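Local coordinates for octenoyl-coa reductase/carboxylase (Streptomyces sp., PDB 4A0S) that catalyses the NADPH-dependent reductive carboxylation of 2-octenoyl-CoA, providing an extender unit for polyketide biosynthesis, at the interface of chains A and B and the interface of chains A and C. Coordinates in Å, arbitrary orientation; residue numbers count along the deposited sequence, not the author numbering. Chains: chain A/B/C, Octenoyl-coa reductase/carboxylase.

Contact 1: the interface of chains A and B. Residues chain A 62, 126-127, 129; chain B 62-63, 102, 126-127.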
ATOM      1  N   PRO A  62       6.898 -33.824 -11.251  1.00 15.21           N
ATOM      2  CA  PRO A  62       6.529 -33.283 -12.560  1.00 15.18           C
ATOM      3  C   PRO A  62       6.733 -31.775 -12.703  1.00 14.82           C
ATOM      4  O   PRO A  62       6.817 -31.273 -13.826  1.00 14.84           O
ATOM      5  CB  PRO A  62       5.044 -33.634 -12.695  1.00 15.40           C
ATOM      6  CG  PRO A  62       4.586 -33.901 -11.294  1.00 15.54           C
ATOM      7  CD  PRO A  62       5.759 -34.449 -10.564  1.00 15.43           C
ATOM      8  N   ILE A 126       7.299 -33.500 -16.414  1.00 16.29           N
ATOM      9  CA  ILE A 126       6.316 -33.412 -17.493  1.00 16.69           C
ATOM     10  C   ILE A 126       5.390 -32.220 -17.330  1.00 16.15           C
ATOM     11  O   ILE A 126       4.665 -31.843 -18.256  1.00 16.34           O
ATOM     12  CB  ILE A 126       5.486 -34.693 -17.622  1.00 17.14           C
ATOM     13  CG1 ILE A 126       4.743 -34.996 -16.304  1.00 18.19           C
ATOM     14  CG2 ILE A 126       6.418 -35.836 -18.057  1.00 19.17           C
ATOM     15  CD1 ILE A 126       3.521 -35.919 -16.478  1.00 21.07           C
ATOM     16  N   GLY A 127       5.393 -31.652 -16.128  1.00 15.91           N
ATOM     17  CA  GLY A 127       4.584 -30.473 -15.843  1.00 15.36           C
ATOM     18  C   GLY A 127       5.357 -29.178 -15.927  1.00 15.23           C
ATOM     19  O   GLY A 127       4.829 -28.114 -15.607  1.00 14.84           O
ATOM     20  N   ARG A 129       6.980 -26.091 -17.782  1.00 15.66           N
ATOM     21  CA  ARG A 129       6.826 -25.341 -19.004  1.00 16.61           C
ATOM     22  C   ARG A 129       8.091 -24.614 -19.378  1.00 16.50           C
ATOM     23  O   ARG A 129       8.857 -24.196 -18.514  1.00 16.44           O
ATOM     24  CB  ARG A 129       5.692 -24.337 -18.849  1.00 16.67           C
ATOM     25  CG  ARG A 129       4.368 -25.057 -18.779  1.00 18.23           C
ATOM     26  CD  ARG A 129       3.220 -24.133 -18.617  1.00 20.82           C
ATOM     27  NE  ARG A 129       3.061 -23.691 -17.244  1.00 21.62           N
ATOM     28  CZ  ARG A 129       2.593 -24.433 -16.239  1.00 22.10           C
ATOM     29  NH1 ARG A 129       2.251 -25.713 -16.407  1.00 24.92           N
ATOM     30  NH2 ARG A 129       2.493 -23.890 -15.040  1.00 22.03           N
TER
ATOM     31  N   PRO B  62      -0.327 -32.901 -15.459  1.00 13.91           N
ATOM     32  CA  PRO B  62       0.053 -33.331 -14.121  1.00 13.81           C
ATOM     33  C   PRO B  62      -0.384 -32.382 -13.021  1.00 13.48           C
ATOM     34  O   PRO B  62      -0.460 -32.805 -11.870  1.00 13.42           O
ATOM     35  CB  PRO B  62       1.581 -33.368 -14.166  1.00 14.07           C
ATOM     36  CG  PRO B  62       1.968 -32.718 -15.444  1.00 14.24           C
ATOM     37  CD  PRO B  62       0.819 -32.727 -16.357  1.00 14.22           C
ATOM     38  N   ASP B  63      -0.657 -31.123 -13.359  1.00 13.35           N
ATOM     39  CA  ASP B  63      -1.027 -30.113 -12.351  1.00 13.11           C
ATOM     40  C   ASP B  63      -2.534 -29.876 -12.408  1.00 12.91           C
ATOM     41  O   ASP B  63      -3.054 -28.915 -11.836  1.00 12.76           O
ATOM     42  CB  ASP B  63      -0.292 -28.788 -12.602  1.00 13.18           C
ATOM     43  CG  ASP B  63      -0.582 -28.207 -13.984  1.00 15.80           C
ATOM     44  OD1 ASP B  63      -0.939 -28.979 -14.910  1.00 18.29           O
ATOM     45  OD2 ASP B  63      -0.479 -26.961 -14.145  1.00 21.06           O
ATOM     46  N   TRP B 102       1.177 -29.096 -22.684  1.00 16.56           N
ATOM     47  CA  TRP B 102      -0.170 -29.409 -22.251  1.00 16.03           C
ATOM     48  C   TRP B 102      -1.186 -28.423 -22.774  1.00 15.74           C
ATOM     49  O   TRP B 102      -2.350 -28.779 -22.946  1.00 15.46           O
ATOM     50  CB  TRP B 102      -0.227 -29.485 -20.724  1.00 15.31           C
ATOM     51  CG  TRP B 102       0.512 -30.701 -20.222  1.00 16.01           C
ATOM     52  CD1 TRP B 102       1.769 -30.738 -19.681  1.00 15.83           C
ATOM     53  CD2 TRP B 102       0.048 -32.063 -20.263  1.00 16.34           C
ATOM     54  NE1 TRP B 102       2.107 -32.042 -19.362  1.00 16.48           N
ATOM     55  CE2 TRP B 102       1.076 -32.872 -19.721  1.00 16.29           C
ATOM     56  CE3 TRP B 102      -1.136 -32.675 -20.700  1.00 15.98           C
ATOM     57  CZ2 TRP B 102       0.949 -34.256 -19.596  1.00 16.55           C
ATOM     58  CZ3 TRP B 102      -1.261 -34.049 -20.571  1.00 16.18           C
ATOM     59  CH2 TRP B 102      -0.218 -34.827 -20.020  1.00 16.23           C
ATOM     60  N   ILE B 126      -0.407 -36.173 -11.575  1.00 14.02           N
ATOM     61  CA  ILE B 126       0.632 -36.666 -10.664  1.00 14.82           C
ATOM     62  C   ILE B 126       1.350 -35.563  -9.901  1.00 14.50           C
ATOM     63  O   ILE B 126       2.072 -35.832  -8.942  1.00 14.97           O
ATOM     64  CB  ILE B 126       1.637 -37.595 -11.369  1.00 15.31           C
ATOM     65  CG1 ILE B 126       2.408 -36.837 -12.471  1.00 16.53           C
ATOM     66  CG2 ILE B 126       0.916 -38.907 -11.807  1.00 16.61           C
ATOM     67  CD1 ILE B 126       3.692 -37.538 -12.997  1.00 17.45           C
ATOM     68  N   GLY B 127       1.151 -34.321 -10.325  1.00 14.11           N
ATOM     69  CA  GLY B 127       1.767 -33.175  -9.650  1.00 13.74           C
ATOM     70  C   GLY B 127       0.804 -32.408  -8.777  1.00 13.47           C
ATOM     71  O   GLY B 127       1.139 -31.345  -8.235  1.00 13.68           O
TER
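The backbone carbonyl oxygen A:Ile126 O is gripped by one hydrogen bond from the other subunit, donated by the indole nitrogen B:Trp102 NE1 at 2.8 Å. The oxygen lies exactly in the indole plane, so the N-H is spent edge-on. Seen from the carbonyl, however, the donor sits 36° above the plane and is not on a lone pair. B:Trp102 has CG anti to its carbonyl carbon (chi1 -70°), and one indole face is met near its rim by B:Pro62 CD of its own chain. Beside this bond, loops of the two subunits meet in an apolar patch of the homotetramer. A:Pro62 CG presses on B:Gly127 CA at a tight 3.3 Å, and the symmetry-related approach of B:Pro62 CG to A:Gly127 CA is 3.5 Å. Between them A:Pro62 CB and B:Pro62 CB touch at 3.8 Å. Both isoleucines hold CG1 in the crowded position between backbone N and carbonyl carbon (chi1 59° in A:Ile126), and they cross at about a right angle, their CD1 methyls in contact. A:Arg129, bent at chi3, and B:Asp63 reach toward each other in a long salt bridge, with guanidinium nitrogen NH1 of A:Arg129 3.8 Å from carboxylate oxygen OD2 of B:Asp63.

Contact 2: the interface of chains A and B. Residues chain A 146, 151-155, 364-366; chain B 146, 151-155, 364-366.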
ATOM      1  N   GLU A 146       2.632 -23.975  -5.271  1.00 16.04           N
ATOM      2  CA  GLU A 146       1.862 -23.093  -6.137  0.50 16.01           C
ATOM      3  C   GLU A 146       0.357 -23.390  -6.108  1.00 16.22           C
ATOM      4  O   GLU A 146      -0.453 -22.641  -6.679  1.00 16.25           O
ATOM      5  CB  GLU A 146       2.410 -23.165  -7.557  0.50 16.09           C
ATOM      6  CG  GLU A 146       3.867 -22.728  -7.686  0.50 15.79           C
ATOM      7  CD  GLU A 146       4.852 -23.810  -7.284  0.50 15.82           C
ATOM      8  OE1 GLU A 146       4.430 -24.866  -6.773  0.50 15.96           O
ATOM      9  OE2 GLU A 146       6.063 -23.604  -7.478  0.50 15.72           O
ATOM     10  N   THR A 151       0.243 -18.507  -1.953  1.00 15.99           N
ATOM     11  CA  THR A 151       1.311 -18.379  -2.939  1.00 15.79           C
ATOM     12  C   THR A 151       0.947 -17.395  -4.047  1.00 15.73           C
ATOM     13  O   THR A 151       1.802 -16.695  -4.558  1.00 15.59           O
ATOM     14  CB  THR A 151       1.637 -19.729  -3.595  1.00 15.81           C
ATOM     15  OG1 THR A 151       2.028 -20.652  -2.581  1.00 15.89           O
ATOM     16  CG2 THR A 151       2.778 -19.576  -4.630  1.00 15.64           C
ATOM     17  N   HIS A 152      -0.329 -17.362  -4.401  1.00 15.88           N
ATOM     18  CA  HIS A 152      -0.805 -16.506  -5.478  1.00 15.89           C
ATOM     19  C   HIS A 152      -1.016 -15.060  -5.049  1.00 15.88           C
ATOM     20  O   HIS A 152      -1.345 -14.212  -5.866  1.00 15.91           O
ATOM     21  CB  HIS A 152      -2.074 -17.102  -6.068  1.00 16.10           C
ATOM     22  CG  HIS A 152      -1.838 -18.390  -6.776  1.00 16.13           C
ATOM     23  ND1 HIS A 152      -1.971 -18.519  -8.139  1.00 16.18           N
ATOM     24  CD2 HIS A 152      -1.414 -19.595  -6.321  1.00 16.13           C
ATOM     25  CE1 HIS A 152      -1.680 -19.755  -8.491  1.00 16.23           C
ATOM     26  NE2 HIS A 152      -1.328 -20.427  -7.409  1.00 16.19           N
ATOM     27  N   GLY A 153      -0.866 -14.795  -3.760  1.00 15.89           N
ATOM     28  CA  GLY A 153      -0.870 -13.425  -3.276  1.00 15.89           C
ATOM     29  C   GLY A 153       0.564 -12.987  -3.075  1.00 15.71           C
ATOM     30  O   GLY A 153       0.913 -11.828  -3.284  1.00 15.67           O
ATOM     31  N   ASP A 154       1.397 -13.938  -2.682  1.00 15.64           N
ATOM     32  CA  ASP A 154       2.813 -13.691  -2.429  1.00 15.51           C
ATOM     33  C   ASP A 154       3.464 -15.057  -2.317  1.00 15.48           C
ATOM     34  O   ASP A 154       3.159 -15.824  -1.412  1.00 15.58           O
ATOM     35  CB  ASP A 154       3.028 -12.878  -1.143  1.00 15.57           C
ATOM     36  CG  ASP A 154       4.457 -12.386  -0.988  1.00 15.47           C
ATOM     37  OD1 ASP A 154       5.388 -13.107  -1.399  1.00 15.38           O
ATOM     38  OD2 ASP A 154       4.641 -11.272  -0.445  1.00 15.52           O
ATOM     39  N   GLY A 155       4.340 -15.354  -3.269  1.00 15.37           N
ATOM     40  CA  GLY A 155       4.993 -16.652  -3.340  1.00 15.36           C
ATOM     41  C   GLY A 155       5.719 -17.025  -2.071  1.00 15.39           C
ATOM     42  O   GLY A 155       5.873 -18.201  -1.777  1.00 15.46           O
ATOM     43  N   ASN A 364       9.901 -13.914  -3.359  1.00 15.41           N
ATOM     44  CA  ASN A 364       9.067 -14.749  -4.173  1.00 15.40           C
ATOM     45  C   ASN A 364       9.608 -14.684  -5.578  1.00 15.42           C
ATOM     46  O   ASN A 364      10.492 -13.889  -5.887  1.00 15.43           O
ATOM     47  CB  ASN A 364       7.589 -14.301  -4.134  1.00 15.38           C
ATOM     48  CG  ASN A 364       7.395 -12.902  -4.672  1.00 15.35           C
ATOM     49  OD1 ASN A 364       7.942 -12.539  -5.726  1.00 15.37           O
ATOM     50  ND2 ASN A 364       6.634 -12.089  -3.934  1.00 15.35           N
ATOM     51  N   HIS A 365       9.049 -15.524  -6.427  1.00 15.46           N
ATOM     52  CA  HIS A 365       9.515 -15.661  -7.785  1.00 15.52           C
ATOM     53  C   HIS A 365       9.451 -14.334  -8.545  1.00 15.52           C
ATOM     54  O   HIS A 365      10.303 -14.053  -9.376  1.00 15.58           O
ATOM     55  CB  HIS A 365       8.635 -16.706  -8.455  1.00 15.59           C
ATOM     56  CG  HIS A 365       9.212 -17.312  -9.677  1.00 15.71           C
ATOM     57  ND1 HIS A 365      10.565 -17.460  -9.882  1.00 15.76           N
ATOM     58  CD2 HIS A 365       8.603 -17.861 -10.749  1.00 15.82           C
ATOM     59  CE1 HIS A 365      10.762 -18.066 -11.039  1.00 15.89           C
ATOM     60  NE2 HIS A 365       9.586 -18.314 -11.585  1.00 15.94           N
ATOM     61  N   GLU A 366       8.434 -13.530  -8.267  1.00 15.47           N
ATOM     62  CA  GLU A 366       8.327 -12.225  -8.913  1.00 15.50           C
ATOM     63  C   GLU A 366       9.481 -11.322  -8.494  1.00 15.50           C
ATOM     64  O   GLU A 366      10.130 -10.694  -9.323  1.00 15.57           O
ATOM     65  CB  GLU A 366       6.980 -11.547  -8.630  1.00 15.48           C
ATOM     66  CG  GLU A 366       6.908 -10.173  -9.277  1.00 15.96           C
ATOM     67  CD  GLU A 366       5.606  -9.477  -9.080  1.00 19.28           C
ATOM     68  OE1 GLU A 366       5.212  -9.249  -7.911  1.00 20.32           O
ATOM     69  OE2 GLU A 366       4.985  -9.123 -10.103  1.00 21.67           O
TER
ATOM     70  N   GLU B 146       1.900 -21.016 -12.873  1.00 17.85           N
ATOM     71  CA  GLU B 146       2.589 -20.789 -11.609  1.00 18.66           C
ATOM     72  C   GLU B 146       4.098 -20.771 -11.738  1.00 18.61           C
ATOM     73  O   GLU B 146       4.815 -20.548 -10.761  1.00 18.84           O
ATOM     74  CB  GLU B 146       2.176 -21.846 -10.623  1.00 18.91           C
ATOM     75  CG  GLU B 146       0.669 -21.841 -10.362  1.00 23.31           C
ATOM     76  CD  GLU B 146      -0.122 -22.669 -11.383  1.00 26.26           C
ATOM     77  OE1 GLU B 146       0.384 -22.969 -12.496  1.00 27.57           O
ATOM     78  OE2 GLU B 146      -1.271 -23.018 -11.057  1.00 28.17           O
ATOM     79  N   THR B 151       3.012 -14.475 -11.312  1.00 16.78           N
ATOM     80  CA  THR B 151       1.981 -15.221 -10.590  1.00 16.53           C
ATOM     81  C   THR B 151       2.224 -15.212  -9.084  1.00 16.48           C
ATOM     82  O   THR B 151       1.289 -15.190  -8.317  1.00 16.30           O
ATOM     83  CB  THR B 151       1.885 -16.680 -11.084  1.00 16.54           C
ATOM     84  OG1 THR B 151       1.556 -16.676 -12.470  1.00 16.60           O
ATOM     85  CG2 THR B 151       0.784 -17.465 -10.316  1.00 16.32           C
ATOM     86  N   HIS B 152       3.501 -15.201  -8.702  1.00 16.69           N
ATOM     87  CA  HIS B 152       3.925 -15.225  -7.317  1.00 16.72           C
ATOM     88  C   HIS B 152       3.866 -13.857  -6.633  1.00 16.71           C
ATOM     89  O   HIS B 152       4.080 -13.751  -5.441  1.00 16.74           O
ATOM     90  CB  HIS B 152       5.331 -15.801  -7.252  1.00 17.00           C
ATOM     91  CG  HIS B 152       5.384 -17.240  -7.647  1.00 17.03           C
ATOM     92  ND1 HIS B 152       5.612 -18.252  -6.738  1.00 17.09           N
ATOM     93  CD2 HIS B 152       5.192 -17.844  -8.845  1.00 17.04           C
ATOM     94  CE1 HIS B 152       5.585 -19.416  -7.365  1.00 17.13           C
ATOM     95  NE2 HIS B 152       5.325 -19.198  -8.640  1.00 17.10           N
ATOM     96  N   GLY B 153       3.618 -12.827  -7.422  1.00 16.71           N
ATOM     97  CA  GLY B 153       3.330 -11.498  -6.890  1.00 16.69           C
ATOM     98  C   GLY B 153       1.818 -11.353  -6.824  1.00 16.44           C
ATOM     99  O   GLY B 153       1.283 -10.748  -5.908  1.00 16.37           O
ATOM    100  N   ASP B 154       1.132 -11.944  -7.799  1.00 16.34           N
ATOM    101  CA  ASP B 154      -0.322 -11.841  -7.897  1.00 16.15           C
ATOM    102  C   ASP B 154      -0.731 -12.850  -8.938  1.00 16.10           C
ATOM    103  O   ASP B 154      -0.377 -12.719 -10.099  1.00 16.23           O
ATOM    104  CB  ASP B 154      -0.738 -10.441  -8.358  1.00 16.20           C
ATOM    105  CG  ASP B 154      -2.221 -10.172  -8.178  1.00 16.04           C
ATOM    106  OD1 ASP B 154      -3.046 -11.083  -8.394  1.00 15.92           O
ATOM    107  OD2 ASP B 154      -2.557  -9.022  -7.829  1.00 16.08           O
ATOM    108  N   GLY B 155      -1.483 -13.852  -8.510  1.00 15.96           N
ATOM    109  CA  GLY B 155      -1.956 -14.894  -9.406  1.00 15.93           C
ATOM    110  C   GLY B 155      -2.656 -14.383 -10.640  1.00 15.95           C
ATOM    111  O   GLY B 155      -2.631 -15.029 -11.664  1.00 16.02           O
ATOM    112  N   ASN B 364      -7.180 -13.799  -7.822  1.00 15.67           N
ATOM    113  CA  ASN B 364      -6.160 -14.815  -7.758  1.00 15.72           C
ATOM    114  C   ASN B 364      -6.592 -15.854  -6.744  1.00 15.74           C
ATOM    115  O   ASN B 364      -7.625 -15.704  -6.072  1.00 15.71           O
ATOM    116  CB  ASN B 364      -4.778 -14.218  -7.415  1.00 15.73           C
ATOM    117  CG  ASN B 364      -4.741 -13.556  -6.048  1.00 15.69           C
ATOM    118  OD1 ASN B 364      -5.260 -14.086  -5.062  1.00 15.69           O
ATOM    119  ND2 ASN B 364      -4.111 -12.380  -5.989  1.00 15.68           N
ATOM    120  N   HIS B 365      -5.797 -16.905  -6.626  1.00 15.83           N
ATOM    121  CA  HIS B 365      -6.167 -18.047  -5.801  1.00 15.91           C
ATOM    122  C   HIS B 365      -6.304 -17.631  -4.343  1.00 15.89           C
ATOM    123  O   HIS B 365      -7.157 -18.126  -3.630  1.00 15.93           O
ATOM    124  CB  HIS B 365      -5.095 -19.120  -5.958  1.00 16.05           C
ATOM    125  CG  HIS B 365      -5.508 -20.476  -5.503  1.00 16.19           C
ATOM    126  ND1 HIS B 365      -6.809 -20.926  -5.558  1.00 16.19           N
ATOM    127  CD2 HIS B 365      -4.768 -21.514  -5.049  1.00 16.36           C
ATOM    128  CE1 HIS B 365      -6.857 -22.171  -5.120  1.00 16.36           C
ATOM    129  NE2 HIS B 365      -5.631 -22.550  -4.804  1.00 16.47           N
ATOM    130  N   GLU B 366      -5.467 -16.701  -3.904  1.00 15.85           N
ATOM    131  CA  GLU B 366      -5.564 -16.221  -2.530  1.00 15.87           C
ATOM    132  C   GLU B 366      -6.876 -15.479  -2.284  1.00 15.80           C
ATOM    133  O   GLU B 366      -7.549 -15.684  -1.267  1.00 15.86           O
ATOM    134  CB  GLU B 366      -4.371 -15.328  -2.172  1.00 15.87           C
ATOM    135  CG  GLU B 366      -4.478 -14.795  -0.759  1.00 15.92           C
ATOM    136  CD  GLU B 366      -3.295 -13.971  -0.358  1.00 19.31           C
ATOM    137  OE1 GLU B 366      -2.999 -12.988  -1.065  1.00 17.46           O
ATOM    138  OE2 GLU B 366      -2.658 -14.310   0.663  1.00 20.38           O
TER
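Two copies of segment 151-155, the end of 3-10 helix 149-152 and the loop after it, clasp each other across a two-fold axis. A:Gly155 N donates to B:His152 O at 2.7 Å, in the carbonyl plane and on a lone pair, and B:Gly155 N returns the bond to A:His152 O. The imidazoles are closely packed: A:His365 CB sits over one face of B:His152, 3.4 Å from its CG, while the two rings meet edge to face with planes 80° apart. A:Thr151 CG2 lies alongside the B:His152 ring. B:His152 NE2 is tied in the ring plane to B:Glu146 O at 2.6 Å, which fixes the ring's rotation. An alanine in place of B:His152 would remove this ring and would probably loosen the seat of A:His365 and A:Thr151. On the axis, A:Gly153 O and B:Gly153 O are forced to 2.9 Å, a clash of two acceptors, and the glutamate methylenes A:Glu146 CB and B:Glu146 CB abut at 3.3 Å. Beyond CG the contact is looser: the A:Glu146 chain bends at chi2 (80°), leaving its carboxylate oxygen OE2 4.6 Å from B:His152 NE2, perhaps near enough to bias the ring's charge. The site helps hold chains A and B together within the homotetramer.

Contact 3: the interface of chains A and C. Residues chain A 156-159, 161, 167, 361; chain C 328, 352.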
ATOM      1  N   MET A 156       6.142 -16.031  -1.296  1.00 15.39           N
ATOM      2  CA  MET A 156       6.804 -16.310  -0.041  1.00 15.48           C
ATOM      3  C   MET A 156       5.857 -16.733   1.084  1.00 15.66           C
ATOM      4  O   MET A 156       6.316 -17.200   2.113  1.00 15.79           O
ATOM      5  CB  MET A 156       7.640 -15.111   0.410  1.00 15.46           C
ATOM      6  CG  MET A 156       9.008 -15.056  -0.235  1.00 15.37           C
ATOM      7  SD  MET A 156       9.894 -16.629  -0.120  1.00 15.41           S
ATOM      8  CE  MET A 156      10.103 -16.737   1.667  1.00 15.61           C
ATOM      9  N   LEU A 157       4.545 -16.592   0.884  1.00 15.72           N
ATOM     10  CA  LEU A 157       3.648 -16.592   2.030  1.00 15.93           C
ATOM     11  C   LEU A 157       2.953 -17.900   2.328  1.00 16.10           C
ATOM     12  O   LEU A 157       2.338 -18.032   3.389  1.00 16.33           O
ATOM     13  CB  LEU A 157       2.638 -15.431   1.962  1.00 15.97           C
ATOM     14  CG  LEU A 157       3.135 -14.160   2.676  1.00 15.99           C
ATOM     15  CD1 LEU A 157       3.109 -14.388   4.167  1.00 16.22           C
ATOM     16  CD2 LEU A 157       4.541 -13.742   2.243  1.00 15.81           C
ATOM     17  N   GLY A 158       3.071 -18.854   1.419  1.00 16.03           N
ATOM     18  CA  GLY A 158       2.382 -20.131   1.567  1.00 16.21           C
ATOM     19  C   GLY A 158       2.953 -20.858   2.756  1.00 16.39           C
ATOM     20  O   GLY A 158       4.121 -20.713   3.060  1.00 16.32           O
ATOM     21  N   THR A 159       2.136 -21.652   3.436  1.00 16.84           N
ATOM     22  CA  THR A 159       2.640 -22.365   4.610  1.00 17.48           C
ATOM     23  C   THR A 159       3.635 -23.449   4.195  1.00 17.33           C
ATOM     24  O   THR A 159       4.395 -23.937   5.017  1.00 17.86           O
ATOM     25  CB  THR A 159       1.505 -22.976   5.438  1.00 18.42           C
ATOM     26  OG1 THR A 159       0.852 -23.984   4.676  1.00 19.58           O
ATOM     27  CG2 THR A 159       0.492 -21.929   5.782  1.00 19.09           C
ATOM     28  N   GLN A 161       5.990 -22.812   2.026  1.00 16.24           N
ATOM     29  CA  GLN A 161       7.148 -22.125   1.506  1.00 16.03           C
ATOM     30  C   GLN A 161       8.366 -22.666   2.225  1.00 16.14           C
ATOM     31  O   GLN A 161       8.389 -22.722   3.445  1.00 16.33           O
ATOM     32  CB  GLN A 161       7.057 -20.614   1.701  1.00 15.92           C
ATOM     33  CG  GLN A 161       8.337 -19.878   1.341  1.00 15.77           C
ATOM     34  CD  GLN A 161       9.359 -19.869   2.479  1.00 15.90           C
ATOM     35  OE1 GLN A 161       9.059 -19.443   3.607  1.00 16.05           O
ATOM     36  NE2 GLN A 161      10.569 -20.325   2.183  1.00 15.89           N
ATOM     37  N   GLU A 167      15.269 -26.212   4.032  1.00 17.19           N
ATOM     38  CA  GLU A 167      14.103 -27.038   4.372  1.00 17.37           C
ATOM     39  C   GLU A 167      13.773 -28.017   3.257  1.00 17.03           C
ATOM     40  O   GLU A 167      12.782 -28.742   3.338  1.00 17.13           O
ATOM     41  CB  GLU A 167      12.870 -26.180   4.672  1.00 17.64           C
ATOM     42  CG  GLU A 167      12.959 -25.379   5.954  1.00 18.07           C
ATOM     43  CD  GLU A 167      13.225 -23.914   5.714  1.00 21.11           C
ATOM     44  OE1 GLU A 167      13.157 -23.487   4.545  1.00 19.67           O
ATOM     45  OE2 GLU A 167      13.478 -23.169   6.705  1.00 22.59           O
ATOM     46  N   HIS A 361      11.620 -12.555   4.395  1.00 15.97           N
ATOM     47  CA  HIS A 361      12.216 -13.851   4.233  1.00 16.00           C
ATOM     48  C   HIS A 361      12.287 -14.115   2.757  1.00 15.84           C
ATOM     49  O   HIS A 361      11.310 -13.907   2.058  1.00 15.73           O
ATOM     50  CB  HIS A 361      11.347 -14.914   4.906  1.00 16.08           C
ATOM     51  CG  HIS A 361      11.985 -16.264   4.969  1.00 16.16           C
ATOM     52  ND1 HIS A 361      13.268 -16.457   5.431  1.00 16.29           N
ATOM     53  CD2 HIS A 361      11.498 -17.494   4.678  1.00 16.18           C
ATOM     54  CE1 HIS A 361      13.548 -17.750   5.412  1.00 16.38           C
ATOM     55  NE2 HIS A 361      12.488 -18.399   4.966  1.00 16.31           N
TER
ATOM     56  N   ARG C 328       1.298 -16.373   9.644  1.00 17.27           N
ATOM     57  CA  ARG C 328       2.240 -16.120   8.606  1.00 17.26           C
ATOM     58  C   ARG C 328       1.823 -14.899   7.780  1.00 16.65           C
ATOM     59  O   ARG C 328       0.721 -14.845   7.187  1.00 15.98           O
ATOM     60  CB  ARG C 328       2.277 -17.376   7.769  1.00 18.10           C
ATOM     61  CG  ARG C 328       3.433 -17.473   6.941  1.00 18.02           C
ATOM     62  CD  ARG C 328       3.442 -18.779   6.215  1.00 18.31           C
ATOM     63  NE  ARG C 328       4.448 -18.602   5.184  1.00 18.03           N
ATOM     64  CZ  ARG C 328       5.742 -18.843   5.369  1.00 18.12           C
ATOM     65  NH1 ARG C 328       6.170 -19.344   6.529  1.00 16.65           N
ATOM     66  NH2 ARG C 328       6.597 -18.611   4.390  1.00 16.37           N
ATOM     67  N   MET C 352      10.844 -15.307   9.623  1.00 17.43           N
ATOM     68  CA  MET C 352      10.652 -16.578   8.912  1.00 17.94           C
ATOM     69  C   MET C 352       9.233 -16.677   8.407  1.00 17.49           C
ATOM     70  O   MET C 352       8.973 -17.313   7.398  1.00 17.79           O
ATOM     71  CB  MET C 352      10.950 -17.798   9.782  1.00 18.51           C
ATOM     72  CG  MET C 352      12.420 -18.049  10.047  1.00 20.55           C
ATOM     73  SD  MET C 352      13.188 -18.652   8.536  1.00 26.25           S
ATOM     74  CE  MET C 352      12.465 -20.292   8.339  1.00 24.99           C
TER
HETATM   75  O   HOH W   1       9.097 -19.772   6.797  1.00  2.00           O
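C:Arg328 holds CG anti to its backbone N (chi1 -162°) and runs extended to NE, where chi4 of 87° turns the guanidinium broadside to the chain. A:Gln161, bent at chi2 (-84°), swings its amide oxygen in to meet it. In this medium-chain dehydrogenase/reductase homotetramer, the arginine of one subunit plugs into loop 156-161 of another. C:Arg328 NH2 is used twice: it donates to A:Met156 O at 2.7 Å, nearly along the C=O axis, and to A:Gln161 OE1, also at 2.7 Å, in the amide plane on a lone pair. C:Arg328 NE bonds to A:Leu157 O at 2.8 Å, from high above the carbonyl plane and less straight. A:Gly158 O is close too, but the NE hydrogen points away from it. The third nitrogen, C:Arg328 NH1, reaches water 1 at 3.0 Å almost in line. Water 1 also links A:Gln161 OE1 with C:Met352 O. Such a set of neutral acceptors would probably stabilise the positive charge. C:Met352 ends helix 347-352; its chi1 and the bend at chi2 put the sulfur, C:Met352 SD, 3.3 Å from CE1 of A:His361, an NADP-site residue. The bend at chi3 aims methyl C:Met352 CE tip to tip at A:Glu167, 3.5 Å from carboxylate oxygen OE2.

Contacts 1 and 2 belong to one two-fold A-B interface, their C-alpha centres about 18 Å apart, whereas contact 3 joins chain A to chain C. The C-alpha centre of contact 3 lies about 12 Å from that of contact 2 and about 23 Å from that of contact 1. No residue is common to them, but contacts 2 and 3 run on without a break: A:Gly155 of contact 2 is followed directly by A:Met156 of contact 3, and A:His361 of contact 3 stands three positions ahead of A:Asn364 of contact 2. One stretch of chain thus faces two neighbours, which probably couples the interfaces of the homotetramer and sets its assembly close to the NADP site.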